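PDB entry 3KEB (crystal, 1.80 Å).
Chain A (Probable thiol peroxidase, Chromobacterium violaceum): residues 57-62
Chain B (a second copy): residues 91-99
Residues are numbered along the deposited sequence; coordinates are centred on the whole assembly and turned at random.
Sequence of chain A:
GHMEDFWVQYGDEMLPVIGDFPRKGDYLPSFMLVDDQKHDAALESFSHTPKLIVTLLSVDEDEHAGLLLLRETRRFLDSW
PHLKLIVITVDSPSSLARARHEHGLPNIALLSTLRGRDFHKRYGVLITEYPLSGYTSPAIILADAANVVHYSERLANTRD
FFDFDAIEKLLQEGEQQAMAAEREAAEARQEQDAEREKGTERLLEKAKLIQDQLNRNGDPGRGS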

ATOM      1  N   LEU A  57       5.871  -0.637  -9.578  1.00 12.93           N
ATOM      2  CA  LEU A  57       6.209  -1.034  -8.213  1.00 10.23           C
ATOM      3  C   LEU A  57       5.498  -0.146  -7.232  1.00 11.09           C
ATOM      4  O   LEU A  57       4.734  -0.551  -6.291  1.00  5.47           O
ATOM      5  CB  LEU A  57       7.720  -1.048  -7.958  1.00  9.90           C
ATOM      6  CG  LEU A  57       8.540  -2.064  -8.711  1.00 12.47           C
ATOM      7  CD1 LEU A  57      10.063  -1.885  -8.411  1.00 11.25           C
ATOM      8  CD2 LEU A  57       8.013  -3.542  -8.278  1.00 12.94           C
ATOM      9  N   SER A  58       5.638   1.181  -7.421  1.00  2.95           N
ATOM     10  CA  SER A  58       4.937   2.030  -6.581  1.00  6.99           C
ATOM     11  C   SER A  58       5.057   3.504  -7.221  1.00  6.49           C
ATOM     12  O   SER A  58       5.966   3.671  -7.952  1.00  9.49           O
ATOM     13  CB  SER A  58       5.679   2.232  -5.285  1.00  9.93           C
ATOM     14  OG  SER A  58       5.274   3.446  -4.565  1.00 10.62           O
ATOM     15  N   VAL A  59       4.096   4.374  -7.012  1.00 11.23           N
ATOM     16  CA  VAL A  59       4.188   5.826  -7.378  1.00 10.08           C
ATOM     17  C   VAL A  59       5.228   6.605  -6.559  1.00 12.61           C
ATOM     18  O   VAL A  59       5.564   7.760  -6.909  1.00 11.81           O
ATOM     19  CB  VAL A  59       2.816   6.587  -7.231  1.00 12.96           C
ATOM     20  CG1 VAL A  59       1.776   6.100  -8.220  1.00 13.22           C
ATOM     21  CG2 VAL A  59       2.255   6.528  -5.775  1.00 13.89           C
ATOM     22  N   ASP A  60       5.807   5.982  -5.545  1.00 10.93           N
ATOM     23  CA  ASP A  60       6.878   6.568  -4.776  1.00 12.28           C
ATOM     24  C   ASP A  60       8.239   5.973  -5.075  1.00 11.74           C
ATOM     25  O   ASP A  60       9.189   6.191  -4.344  1.00 14.10           O
ATOM     26  CB  ASP A  60       6.507   6.504  -3.297  1.00 11.61           C
ATOM     27  CG  ASP A  60       5.456   7.524  -2.938  1.00 16.13           C
ATOM     28  OD1 ASP A  60       5.743   8.728  -3.151  1.00 16.50           O
ATOM     29  OD2 ASP A  60       4.398   7.163  -2.416  1.00 13.05           O
ATOM     30  N   GLU A  61       8.345   5.193  -6.144  1.00 12.03           N
ATOM     31  CA  GLU A  61       9.655   4.870  -6.744  1.00 12.70           C
ATOM     32  C   GLU A  61       9.859   5.882  -7.887  1.00 12.21           C
ATOM     33  O   GLU A  61       8.904   6.489  -8.350  1.00 12.73           O
ATOM     34  CB  GLU A  61       9.670   3.465  -7.321  1.00 12.80           C
ATOM     35  CG  GLU A  61       9.636   2.313  -6.267  1.00 13.27           C
ATOM     36  CD  GLU A  61      10.893   2.257  -5.353  1.00 18.01           C
ATOM     37  OE1 GLU A  61      12.038   2.590  -5.821  1.00 14.22           O
ATOM     38  OE2 GLU A  61      10.727   1.900  -4.153  1.00 16.34           O
ATOM     39  N   ASP A  62      11.107   6.046  -8.295  1.00 12.80           N
ATOM     40  CA  ASP A  62      11.480   6.957  -9.369  1.00 14.13           C
ATOM     41  C   ASP A  62      12.054   6.158 -10.518  1.00 13.23           C
ATOM     42  O   ASP A  62      11.287   5.824 -11.448  1.00 13.93           O
ATOM     43  CB  ASP A  62      12.403   8.011  -8.826  1.00 15.61           C
ATOM     44  CG  ASP A  62      12.720   9.089  -9.845  1.00 24.40           C
ATOM     45  OD1 ASP A  62      12.012   9.165 -10.904  1.00 31.69           O
ATOM     46  OD2 ASP A  62      13.680   9.858  -9.523  1.00 33.45           O
TER
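Chain B, residues 91-99: DSPSSLARA

Residues 91-99 of chain B place the first turns of a helix against a turn in the second copy. D91(B) and S92(B) are extended. The helix begins at P93(B) and runs on past the stretch. S92(B) is its N-cap: in the p rotamer, its OG accepts from S95(B) N at 2.9 Å. On chain A, S58(A) to E61(A) form a type I beta turn, whose closing bond, E61(A) N to S58(A) O, is weak at 3.4 Å. The t rotamer of S58(A) turns OG back to accept from D60(A) N at 2.8 Å.

The closest pair of CA atoms is D60(A) CA and S95(B) CA, 5.3 Å apart. D60(A) is the center of the contact. Its CA-to-CB bond points toward the helix, and chi1 is m. The carboxylate then meets S95(B) and R98(B), residues one helical turn apart. S95(B), also m, donates from OG to D60(A) OD2 at 2.7 Å. R98(B) starts with chi1 t and has chi2 between wells at -92°. This bent path presents the guanidinium edge to the aspartate in a two-point salt bridge. R98(B) NE donates to D60(A) OD1 at 2.9 Å, nearly straight at 176°, and R98(B) NH2 donates to D60(A) OD2 at 2.9 Å.

S94(B) faces the turn. Its CB is 3.4 Å from S58(A) OG and 4.2 Å from D60(A) CB. Its m rotamer places OG to donate to E61(A) OE2 at 2.6 Å. The CA-to-CB bond of E61(A) points sideways, but chi1 and chi2, both m, fold the chain so that its end reaches the serine. One water donates to D60(A) O at 2.9 Å and to S94(B) O at 2.8 Å, joining the two backbones. L96(B) points away and makes no contact here.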

ATOM      1  N   ASP B  91       0.471   1.214   3.857  1.00 11.81           N
ATOM      2  CA  ASP B  91       1.262   1.901   2.880  1.00 12.31           C
ATOM      3  C   ASP B  91       2.379   1.035   2.374  1.00 12.36           C
ATOM      4  O   ASP B  91       2.891   0.213   3.107  1.00 10.84           O
ATOM      5  CB  ASP B  91       1.914   3.173   3.437  1.00 12.52           C
ATOM      6  CG  ASP B  91       0.907   4.190   3.892  1.00 14.58           C
ATOM      7  OD1 ASP B  91       0.007   4.565   3.096  1.00 14.52           O
ATOM      8  OD2 ASP B  91       0.987   4.539   5.115  1.00 13.00           O
ATOM      9  N   SER B  92       2.821   1.286   1.142  1.00 11.09           N
ATOM     10  CA  SER B  92       3.994   0.573   0.600  1.00 11.08           C
ATOM     11  C   SER B  92       5.286   0.996   1.303  1.00  9.26           C
ATOM     12  O   SER B  92       5.371   2.108   1.805  1.00 11.18           O
ATOM     13  CB  SER B  92       4.148   0.811  -0.908  1.00  9.81           C
ATOM     14  OG  SER B  92       4.487   2.182  -1.181  1.00 11.04           O
ATOM     15  N   PRO B  93       6.306   0.122   1.325  1.00  9.77           N
ATOM     16  CA  PRO B  93       7.633   0.577   1.788  1.00  8.69           C
ATOM     17  C   PRO B  93       8.121   1.793   1.068  1.00  9.69           C
ATOM     18  O   PRO B  93       8.668   2.687   1.697  1.00  9.91           O
ATOM     19  CB  PRO B  93       8.532  -0.625   1.495  1.00  9.48           C
ATOM     20  CG  PRO B  93       7.601  -1.811   1.640  1.00  8.49           C
ATOM     21  CD  PRO B  93       6.285  -1.313   1.040  1.00  8.14           C
ATOM     22  N   SER B  94       7.859   1.855  -0.240  1.00  9.83           N
ATOM     23  CA  SER B  94       8.274   2.947  -1.067  1.00 10.03           C
ATOM     24  C   SER B  94       7.626   4.263  -0.560  1.00 10.32           C
ATOM     25  O   SER B  94       8.320   5.273  -0.349  1.00  8.91           O
ATOM     26  CB  SER B  94       7.926   2.670  -2.538  1.00 10.84           C
ATOM     27  OG  SER B  94       8.437   1.418  -3.008  1.00 10.44           O
ATOM     28  N   SER B  95       6.335   4.243  -0.290  1.00 10.95           N
ATOM     29  CA  SER B  95       5.636   5.446   0.228  1.00 11.07           C
ATOM     30  C   SER B  95       6.095   5.817   1.635  1.00 11.21           C
ATOM     31  O   SER B  95       6.249   6.983   1.953  1.00 12.85           O
ATOM     32  CB  SER B  95       4.135   5.276   0.178  1.00  9.45           C
ATOM     33  OG  SER B  95       3.739   4.921  -1.135  1.00 10.41           O
ATOM     34  N   LEU B  96       6.336   4.817   2.454  1.00 11.16           N
ATOM     35  CA  LEU B  96       6.872   5.040   3.805  1.00 11.84           C
ATOM     36  C   LEU B  96       8.240   5.687   3.764  1.00 12.10           C
ATOM     37  O   LEU B  96       8.453   6.632   4.528  1.00 12.95           O
ATOM     38  CB  LEU B  96       6.905   3.740   4.612  1.00 11.76           C
ATOM     39  CG  LEU B  96       5.557   3.080   4.993  1.00 11.45           C
ATOM     40  CD1 LEU B  96       5.704   1.704   5.691  1.00 14.94           C
ATOM     41  CD2 LEU B  96       4.667   4.019   5.870  1.00 12.84           C
ATOM     42  N   ALA B  97       9.118   5.225   2.882  1.00 12.07           N
ATOM     43  CA  ALA B  97      10.445   5.815   2.726  1.00 13.67           C
ATOM     44  C   ALA B  97      10.349   7.288   2.271  1.00 13.39           C
ATOM     45  O   ALA B  97      11.087   8.137   2.753  1.00 14.88           O
ATOM     46  CB  ALA B  97      11.345   5.013   1.775  1.00 12.83           C
ATOM     47  N   ARG B  98       9.439   7.577   1.352  1.00 13.51           N
ATOM     48  CA  ARG B  98       9.260   8.935   0.883  1.00 12.84           C
ATOM     49  C   ARG B  98       8.737   9.839   1.991  1.00 14.15           C
ATOM     50  O   ARG B  98       9.225  10.977   2.163  1.00 16.15           O
ATOM     51  CB  ARG B  98       8.360   8.955  -0.340  1.00 13.50           C
ATOM     52  CG  ARG B  98       8.151  10.381  -0.976  1.00 15.44           C
ATOM     53  CD  ARG B  98       6.932  11.031  -0.384  1.00 15.28           C
ATOM     54  NE  ARG B  98       5.823  10.159  -0.649  1.00 16.27           N
ATOM     55  CZ  ARG B  98       4.790   9.925   0.147  1.00 18.75           C
ATOM     56  NH1 ARG B  98       4.618  10.582   1.306  1.00 20.36           N
ATOM     57  NH2 ARG B  98       3.888   9.030  -0.245  1.00 17.45           N
ATOM     58  N   ALA B  99       7.771   9.348   2.752  1.00 15.35           N
ATOM     59  CA  ALA B  99       7.164  10.081   3.866  1.00 16.57           C
ATOM     60  C   ALA B  99       8.217  10.426   4.886  1.00 18.43           C
ATOM     61  O   ALA B  99       8.277  11.578   5.384  1.00 18.97           O
ATOM     62  CB  ALA B  99       6.068   9.238   4.508  1.00 15.80           C
TER
HETATM   63  O   HOH W   1      10.589   5.959  -1.826  1.00 14.10           O